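Local structure of putative D-lactate dehydrogenase (4ZGS) at residues V144-A149 with I264-G269; V181-T186 with Q192-L197; G270-A275 with L289-Y294. The protein binds NAD and probably reduces pyruvate to D-lactate as a member of the D-isomer specific 2-hydroxyacid dehydrogenase family. All coordinates share one frame; numbering follows the deposited sequence.

Interaction 1: residues V144-A149 with I264-G269. With NAD (nicotinamide-adenine-dinucleotide), chain I.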
# COMPACT_ATOMS: atom_id res chain seq x y z
N VAL A 144 19.02 13.90 4.10
CA VAL A 144 18.74 14.82 3.00
C VAL A 144 17.67 14.15 2.13
O VAL A 144 16.81 14.81 1.54
CB VAL A 144 20.03 15.17 2.19
CG1 VAL A 144 19.70 16.09 1.04
CG2 VAL A 144 21.01 15.85 3.09
N ALA A 145 17.76 12.83 2.02
CA ALA A 145 16.77 12.04 1.28
C ALA A 145 15.36 12.24 1.87
O ALA A 145 14.41 12.51 1.15
CB ALA A 145 17.17 10.58 1.31
N LEU A 146 15.27 12.15 3.18
CA LEU A 146 14.01 12.31 3.88
C LEU A 146 13.49 13.69 3.60
O LEU A 146 12.28 13.89 3.43
CB LEU A 146 14.18 12.10 5.39
CG LEU A 146 14.58 10.68 5.83
CD1 LEU A 146 14.57 10.56 7.34
CD2 LEU A 146 13.72 9.62 5.18
N ILE A 147 14.38 14.67 3.60
CA ILE A 147 13.94 16.05 3.40
C ILE A 147 13.29 16.19 2.01
O ILE A 147 12.16 16.67 1.87
CB ILE A 147 15.09 17.04 3.60
CG1 ILE A 147 15.37 17.16 5.10
CG2 ILE A 147 14.69 18.45 3.08
CD1 ILE A 147 16.71 17.82 5.43
N PHE A 148 13.96 15.67 1.00
CA PHE A 148 13.41 15.79 -0.33
C PHE A 148 12.06 15.09 -0.46
O PHE A 148 11.14 15.66 -1.01
CB PHE A 148 14.40 15.27 -1.37
CG PHE A 148 15.27 16.37 -1.94
CD1 PHE A 148 14.78 17.23 -2.91
CD2 PHE A 148 16.57 16.55 -1.49
CE1 PHE A 148 15.58 18.21 -3.43
CE2 PHE A 148 17.35 17.54 -2.01
CZ PHE A 148 16.86 18.37 -2.98
N ALA A 149 11.95 13.87 0.08
CA ALA A 149 10.77 13.06 -0.07
C ALA A 149 9.59 13.79 0.57
O ALA A 149 8.54 13.92 -0.04
CB ALA A 149 10.98 11.64 0.56
N ILE A 264 14.10 16.51 11.20
CA ILE A 264 14.70 15.28 10.68
C ILE A 264 15.60 14.66 11.72
O ILE A 264 16.50 15.31 12.22
CB ILE A 264 15.52 15.52 9.45
CG1 ILE A 264 14.64 16.14 8.37
CG2 ILE A 264 16.11 14.21 8.97
CD1 ILE A 264 13.51 15.28 7.95
N ASN A 265 15.33 13.41 12.05
CA ASN A 265 16.22 12.76 12.99
C ASN A 265 16.67 11.38 12.51
O ASN A 265 15.88 10.44 12.49
CB ASN A 265 15.50 12.66 14.32
CG ASN A 265 16.37 12.11 15.39
OD1 ASN A 265 17.59 12.10 15.26
ND2 ASN A 265 15.75 11.60 16.44
N VAL A 266 17.93 11.30 12.10
CA VAL A 266 18.61 10.05 11.77
C VAL A 266 19.66 9.66 12.80
O VAL A 266 20.45 8.76 12.54
CB VAL A 266 19.27 10.10 10.37
CG1 VAL A 266 18.20 10.38 9.31
CG2 VAL A 266 20.39 11.15 10.31
N SER A 267 19.76 10.37 13.93
CA SER A 267 20.79 9.98 14.91
C SER A 267 20.30 9.01 15.97
O SER A 267 20.55 7.82 15.86
CB SER A 267 21.38 11.20 15.65
OG SER A 267 21.82 12.21 14.77
N ARG A 268 19.55 9.49 16.97
CA ARG A 268 19.16 8.66 18.11
C ARG A 268 17.77 8.98 18.58
O ARG A 268 17.43 10.15 18.79
CB ARG A 268 20.16 8.84 19.25
CG ARG A 268 21.48 8.20 18.92
CD ARG A 268 21.25 6.70 18.74
NE ARG A 268 22.34 5.93 19.29
CZ ARG A 268 22.44 5.60 20.57
NH1 ARG A 268 21.50 5.99 21.42
NH2 ARG A 268 23.49 4.90 20.99
N GLY A 269 16.97 7.93 18.81
CA GLY A 269 15.59 8.10 19.17
C GLY A 269 15.44 8.89 20.44
O GLY A 269 14.50 9.64 20.60
PA NAD I . 30.73 12.46 15.76
O1A NAD I . 31.51 12.35 17.02
O2A NAD I . 31.80 12.93 14.85
O5B NAD I . 29.53 13.52 15.88
C5B NAD I . 28.99 13.91 17.14
C4B NAD I . 29.18 15.37 17.39
O4B NAD I . 28.12 15.90 18.31
C3B NAD I . 30.49 15.66 18.03
O3B NAD I . 31.23 16.67 17.30
C2B NAD I . 30.20 16.16 19.37
O2B NAD I . 31.19 17.15 19.75
C1B NAD I . 28.86 16.78 19.27
N9A NAD I . 28.21 16.94 20.50
C8A NAD I . 28.57 16.37 21.76
N7A NAD I . 27.68 16.79 22.75
C5A NAD I . 26.77 17.62 22.14
C6A NAD I . 25.62 18.38 22.55
N6A NAD I . 25.19 18.37 23.90
N1A NAD I . 25.01 19.05 21.69
C2A NAD I . 25.27 19.16 20.50
N3A NAD I . 26.26 18.55 19.95
C4A NAD I . 27.11 17.72 20.71
O3 NAD I . 30.18 11.04 15.28
PN NAD I . 29.34 10.80 13.93
O1N NAD I . 30.06 9.93 12.97
O2N NAD I . 29.18 12.06 13.17
O5D NAD I . 27.91 10.20 14.30
C5D NAD I . 27.75 9.05 15.15
C4D NAD I . 26.29 8.91 15.34
O4D NAD I . 25.66 8.35 14.12
C3D NAD I . 25.93 7.95 16.40
O3D NAD I . 26.07 8.56 17.71
C2D NAD I . 24.54 7.65 16.09
O2D NAD I . 23.70 8.66 16.71
C1D NAD I . 24.41 7.73 14.61
N1N NAD I . 24.21 6.45 14.06
C2N NAD I . 23.18 6.24 13.11
C3N NAD I . 22.97 4.98 12.57
C7N NAD I . 21.86 4.75 11.55
O7N NAD I . 20.82 5.38 11.63
N7N NAD I . 22.01 3.80 10.51
C4N NAD I . 23.78 3.90 12.97
C5N NAD I . 24.80 4.10 13.92
C6N NAD I . 25.02 5.36 14.46
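Ile147 and Ile264 meet methylene to methylene, CG1 of one lying only 3.5 Å from CG1 of the other, rather than through their terminal methyls alone. The two side chains cross obliquely. At Ile264 the second torsion folds the chain back (chi2 -62°), which places CD1 in the groove between Ile147 CG1, at 3.9 Å, and Leu146 CB, at 4.1 Å. Leu146 sends its other end forward along the strand: its CD1 comes 4.1 Å from CG1 of Val266 as the two side chains pass alongside each other, pointing opposite ways. All four residues are buried and wholly apolar in their meeting. An alanine in place of Ile264 would remove the CG1-CD1 arm and is likely to open a gap against Ile147 and Leu146, weakening the seat of the helix on the strand. Residues of helix 136-151 also pack on the second subunit, where Phe148 lies against Ala145 of that subunit.

Beyond Asn265 the strand gives way to a tight turn. Asn265 OD1 accepts the amide of Ser267 in an Asx turn, while its ND2 makes an almost straight bond (177°) to Arg268 O, 3.2 Å away, with the acceptor in the plane of the amide. Both polar atoms of the one amide thus brace the loop beside the cofactor. There Ser267 O takes a weak, 3.4 Å hydrogen bond from NAD O2D. A helix packed on a parallel strand whose C-terminal end leads into a cofactor-binding loop is characteristic of the Rossmann-type NAD-binding domain.

Interaction 2: residues V181-T186 with Q192-L197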
# COMPACT_ATOMS: atom_id res chain seq x y z
N VAL A 181 18.24 26.15 7.27
CA VAL A 181 18.50 24.81 7.77
C VAL A 181 19.42 24.81 8.99
O VAL A 181 20.58 25.20 8.87
CB VAL A 181 19.16 23.99 6.70
CG1 VAL A 181 19.67 22.64 7.27
CG2 VAL A 181 18.22 23.86 5.53
N GLY A 182 18.89 24.46 10.16
CA GLY A 182 19.70 24.16 11.32
C GLY A 182 20.30 22.77 11.33
O GLY A 182 19.57 21.79 11.33
N VAL A 183 21.62 22.66 11.41
CA VAL A 183 22.24 21.37 11.66
C VAL A 183 22.66 21.31 13.10
O VAL A 183 23.42 22.18 13.54
CB VAL A 183 23.45 21.10 10.80
CG1 VAL A 183 24.09 19.81 11.20
CG2 VAL A 183 23.06 21.07 9.33
N VAL A 184 22.09 20.36 13.83
CA VAL A 184 22.40 20.19 15.25
C VAL A 184 23.37 19.01 15.46
O VAL A 184 23.01 17.83 15.36
CB VAL A 184 21.12 19.98 16.10
CG1 VAL A 184 21.50 19.86 17.55
CG2 VAL A 184 20.16 21.14 15.93
N GLY A 185 24.60 19.39 15.77
CA GLY A 185 25.76 18.54 15.91
C GLY A 185 26.48 18.51 14.56
O GLY A 185 25.89 18.21 13.49
N THR A 186 27.78 18.81 14.65
CA THR A 186 28.68 19.01 13.51
C THR A 186 29.81 17.98 13.38
O THR A 186 30.88 18.28 12.84
CB THR A 186 29.21 20.43 13.48
OG1 THR A 186 29.87 20.74 14.71
CG2 THR A 186 28.01 21.35 13.27
N GLN A 192 28.86 16.45 7.09
CA GLN A 192 28.43 16.10 5.74
C GLN A 192 27.03 16.67 5.47
O GLN A 192 26.73 17.07 4.34
CB GLN A 192 28.45 14.59 5.51
CG GLN A 192 29.85 13.98 5.55
CD GLN A 192 30.83 14.71 4.61
OE1 GLN A 192 30.47 15.11 3.51
NE2 GLN A 192 32.05 14.90 5.06
N ALA A 193 26.18 16.72 6.49
CA ALA A 193 24.81 17.17 6.26
C ALA A 193 24.87 18.64 5.92
O ALA A 193 24.24 19.10 4.98
CB ALA A 193 23.92 16.90 7.49
N ALA A 194 25.68 19.36 6.68
CA ALA A 194 25.97 20.77 6.41
C ALA A 194 26.56 20.99 5.01
O ALA A 194 26.10 21.87 4.28
CB ALA A 194 26.88 21.32 7.44
N ARG A 195 27.56 20.19 4.62
CA ARG A 195 28.16 20.31 3.29
C ARG A 195 27.10 20.13 2.20
O ARG A 195 26.99 20.97 1.31
CB ARG A 195 29.28 19.29 3.07
CG ARG A 195 29.89 19.37 1.67
CD ARG A 195 30.90 18.26 1.36
NE ARG A 195 30.31 16.92 1.47
CZ ARG A 195 29.50 16.38 0.55
NH1 ARG A 195 29.00 15.16 0.72
NH2 ARG A 195 29.16 17.07 -0.53
N ILE A 196 26.34 19.03 2.27
CA ILE A 196 25.31 18.72 1.27
C ILE A 196 24.21 19.80 1.20
O ILE A 196 23.81 20.25 0.11
CB ILE A 196 24.63 17.35 1.56
CG1 ILE A 196 25.60 16.18 1.42
CG2 ILE A 196 23.49 17.13 0.61
CD1 ILE A 196 25.13 14.88 2.17
N LEU A 197 23.72 20.21 2.37
CA LEU A 197 22.59 21.13 2.39
C LEU A 197 23.00 22.54 1.91
O LEU A 197 22.22 23.21 1.22
CB LEU A 197 21.94 21.15 3.79
CG LEU A 197 21.08 19.89 4.11
CD1 LEU A 197 20.88 19.66 5.61
CD2 LEU A 197 19.73 19.98 3.43
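Gln192 OE1 is gripped twice by the guanidinium of Arg195, three residues, just under one helical turn, further on: NE lies 2.7 Å from OE1 with a fairly straight bond (161°), and NH1 adds a weak one. The oxygen sits in the guanidinium plane, so the amide meets the arginine at its edge. Arg195 NH2 in turn bonds Ile200 O of the second subunit, tying this outer side of the helix into the subunit interface.

The inner side belongs to the beta-alpha-beta unit that opens the Rossmann fold, in which strand 180-184 runs through a glycine-containing turn into helix 188-200. Gly185, in the turn, adopts a positive phi (93°), and it fits the first glycine of the GxGxxG pattern that probably lets the chain pass close to the dinucleotide. Next to it, the Thr186 amide bonds a carboxylate oxygen of Asp208, a residue that binds NAD.

Strand and helix are joined by apolar side chains, with no hydrogen bond between the two segments. Val183 presents CG2 to the helix backbone itself, 4.1 Å from Ala194 N; Ala194 carries just a methyl, consistent with the close approach of strand and helix, Val183 CA lying 6.5 Å from Ala194 CA. Val204 of the neighbouring strand 203-207 packs against both Val183 and Leu197. Further back along the strand Val181 turns CG1 anti to its own amide nitrogen (chi1 170°). The side chains of Val181 and Leu197 cross at about a right angle, Val181 CG1 ending 3.6 Å from Leu197 CD1.

Interaction 3: residues G270-A275 with L289-Y294. With NAD (nicotinamide-adenine-dinucleotide), chain I.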
# COMPACT_ATOMS: atom_id res chain seq x y z
N GLY A 270 16.41 8.74 21.33
CA GLY A 270 16.42 9.47 22.59
C GLY A 270 16.49 10.99 22.48
O GLY A 270 16.27 11.68 23.47
N LEU A 271 16.84 11.51 21.30
CA LEU A 271 16.92 12.97 21.13
C LEU A 271 15.55 13.63 21.11
O LEU A 271 15.44 14.83 21.31
CB LEU A 271 17.64 13.32 19.83
CG LEU A 271 19.06 12.78 19.69
CD1 LEU A 271 19.58 13.08 18.32
CD2 LEU A 271 19.94 13.40 20.76
N ILE A 272 14.52 12.83 20.85
CA ILE A 272 13.15 13.31 20.73
C ILE A 272 12.23 12.68 21.75
O ILE A 272 12.28 11.47 21.96
CB ILE A 272 12.56 13.00 19.35
CG1 ILE A 272 13.35 13.68 18.24
CG2 ILE A 272 11.09 13.41 19.30
CD1 ILE A 272 12.79 13.35 16.87
N ASP A 273 11.38 13.48 22.38
CA ASP A 273 10.37 12.91 23.26
C ASP A 273 9.11 12.68 22.44
O ASP A 273 8.38 13.61 22.14
CB ASP A 273 10.11 13.83 24.45
CG ASP A 273 8.88 13.44 25.25
OD1 ASP A 273 8.39 12.28 25.16
OD2 ASP A 273 8.42 14.31 26.02
N SER A 274 8.85 11.42 22.12
CA SER A 274 7.85 11.06 21.13
C SER A 274 6.46 11.48 21.57
O SER A 274 5.62 11.82 20.74
CB SER A 274 7.88 9.56 20.88
OG SER A 274 9.20 9.14 20.61
N ALA A 275 6.19 11.45 22.86
CA ALA A 275 4.88 11.89 23.33
C ALA A 275 4.57 13.32 22.83
O ALA A 275 3.44 13.61 22.43
CB ALA A 275 4.80 11.80 24.86
N LEU A 289 7.90 15.46 9.66
CA LEU A 289 8.83 14.70 10.44
C LEU A 289 9.38 13.58 9.59
O LEU A 289 8.59 12.77 9.08
CB LEU A 289 8.13 14.16 11.69
CG LEU A 289 8.91 13.48 12.81
CD1 LEU A 289 9.64 14.50 13.68
CD2 LEU A 289 7.98 12.57 13.64
N GLY A 290 10.69 13.58 9.35
CA GLY A 290 11.36 12.37 8.91
C GLY A 290 12.20 11.80 10.05
O GLY A 290 12.91 12.55 10.70
N LEU A 291 12.18 10.48 10.19
CA LEU A 291 12.86 9.72 11.25
C LEU A 291 13.42 8.46 10.63
O LEU A 291 12.76 7.85 9.79
CB LEU A 291 11.92 9.31 12.38
CG LEU A 291 11.14 10.38 13.11
CD1 LEU A 291 10.29 9.68 14.17
CD2 LEU A 291 12.11 11.39 13.72
N ASP A 292 14.67 8.16 10.95
CA ASP A 292 15.27 6.85 10.73
C ASP A 292 15.32 6.11 12.07
O ASP A 292 15.75 4.96 12.13
CB ASP A 292 16.68 7.00 10.14
CG ASP A 292 17.22 5.69 9.59
OD1 ASP A 292 16.45 5.06 8.82
OD2 ASP A 292 18.39 5.28 9.93
N VAL A 293 14.90 6.78 13.13
CA VAL A 293 15.07 6.29 14.50
C VAL A 293 13.93 6.74 15.43
O VAL A 293 13.31 7.79 15.20
CB VAL A 293 16.44 6.77 15.10
CG1 VAL A 293 17.62 6.13 14.36
CG2 VAL A 293 16.53 8.31 15.11
N TYR A 294 13.66 5.94 16.46
CA TYR A 294 12.57 6.16 17.42
C TYR A 294 12.93 5.66 18.83
O TYR A 294 13.60 4.65 18.95
CB TYR A 294 11.30 5.48 16.92
CG TYR A 294 10.13 5.55 17.86
CD1 TYR A 294 9.29 6.66 17.88
CD2 TYR A 294 9.85 4.49 18.72
CE1 TYR A 294 8.21 6.71 18.74
CE2 TYR A 294 8.78 4.54 19.58
CZ TYR A 294 7.95 5.65 19.59
OH TYR A 294 6.88 5.70 20.44
PA NAD I . 30.73 12.46 15.76
O1A NAD I . 31.51 12.35 17.02
O2A NAD I . 31.80 12.93 14.85
O5B NAD I . 29.53 13.52 15.88
C5B NAD I . 28.99 13.91 17.14
C4B NAD I . 29.18 15.37 17.39
O4B NAD I . 28.12 15.90 18.31
C3B NAD I . 30.49 15.66 18.03
O3B NAD I . 31.23 16.67 17.30
C2B NAD I . 30.20 16.16 19.37
O2B NAD I . 31.19 17.15 19.75
C1B NAD I . 28.86 16.78 19.27
N9A NAD I . 28.21 16.94 20.50
C8A NAD I . 28.57 16.37 21.76
N7A NAD I . 27.68 16.79 22.75
C5A NAD I . 26.77 17.62 22.14
C6A NAD I . 25.62 18.38 22.55
N6A NAD I . 25.19 18.37 23.90
N1A NAD I . 25.01 19.05 21.69
C2A NAD I . 25.27 19.16 20.50
N3A NAD I . 26.26 18.55 19.95
C4A NAD I . 27.11 17.72 20.71
O3 NAD I . 30.18 11.04 15.28
PN NAD I . 29.34 10.80 13.93
O1N NAD I . 30.06 9.93 12.97
O2N NAD I . 29.18 12.06 13.17
O5D NAD I . 27.91 10.20 14.30
C5D NAD I . 27.75 9.05 15.15
C4D NAD I . 26.29 8.91 15.34
O4D NAD I . 25.66 8.35 14.12
C3D NAD I . 25.93 7.95 16.40
O3D NAD I . 26.07 8.56 17.71
C2D NAD I . 24.54 7.65 16.09
O2D NAD I . 23.70 8.66 16.71
C1D NAD I . 24.41 7.73 14.61
N1N NAD I . 24.21 6.45 14.06
C2N NAD I . 23.18 6.24 13.11
C3N NAD I . 22.97 4.98 12.57
C7N NAD I . 21.86 4.75 11.55
O7N NAD I . 20.82 5.38 11.63
N7N NAD I . 22.01 3.80 10.51
C4N NAD I . 23.78 3.90 12.97
C5N NAD I . 24.80 4.10 13.92
C6N NAD I . 25.02 5.36 14.46
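After the 3-10 turn at Gly270-Leu271 the backbone stretches out at Ile272 (phi -120°, psi 136°) and faces the similarly extended Leu291, near the C-terminal end of strand 286-291, at a separation bridged by side chains, Ile272 CA lying 10.1 Å from Leu291 CA. Their side chains approach obliquely and touch methyl to methyl, Ile272 CD1 lying 3.8 Å from Leu291 CD2.

A second meeting lies further along. Tyr294 leaves its backbone pointing away from the loop, but with CG anti to N (chi1 176°) the ring reaches back to Ser274. The hydroxyl stands obliquely to that ring, with Ser274 OG 3.2 Å from Tyr294 CE1, and the serine CB comes within 3.6 Å of the same carbon. The ring also meets Phe321, and its OH receives a weak hydrogen bond from Gln320 NE2.

Between these partners the chain turns the carboxylate of Asp292 toward the cofactor: Asp292 OD2 is 3.0 Å from NAD O7N. Backbone amides of Thr336 and Ala337 bond one carboxylate oxygen each, which should hold the group in a fixed rotation. The loop itself is tied through backbone bonds from Leu271 and Asp273 to Ile249. The direct contact therefore rests on one methyl-methyl touch and on the serine hydroxyl and CB packed against the tyrosine ring, not on a hydrogen bond between the segments, beside a strand end that carries a nicotinamide-pocket residue.

Overall arrangement
From the N terminus, helix 136-151 supplies the first segment, and interaction 1 closes a long loop when the chain returns at strand 261-265. Interaction 2 falls entirely within that loop, closing a short strand-turn-helix excursion at the start of the dinucleotide-binding unit. Interaction 3 follows in series, joining the segment directly after Gly269 to strand 286-291 and closing the short loop that carries helix 277-283. Interactions 1 and 2 share packing, Val144 CG2 lying 3.7 Å from Ile196 CG2, so the two helices lean together over the sheet. Interactions 1 and 3 are linked by probable hydrogen bonds between neighbouring strands, including Asn265 N to Gly290 O at 2.9 Å, and both reach NAD.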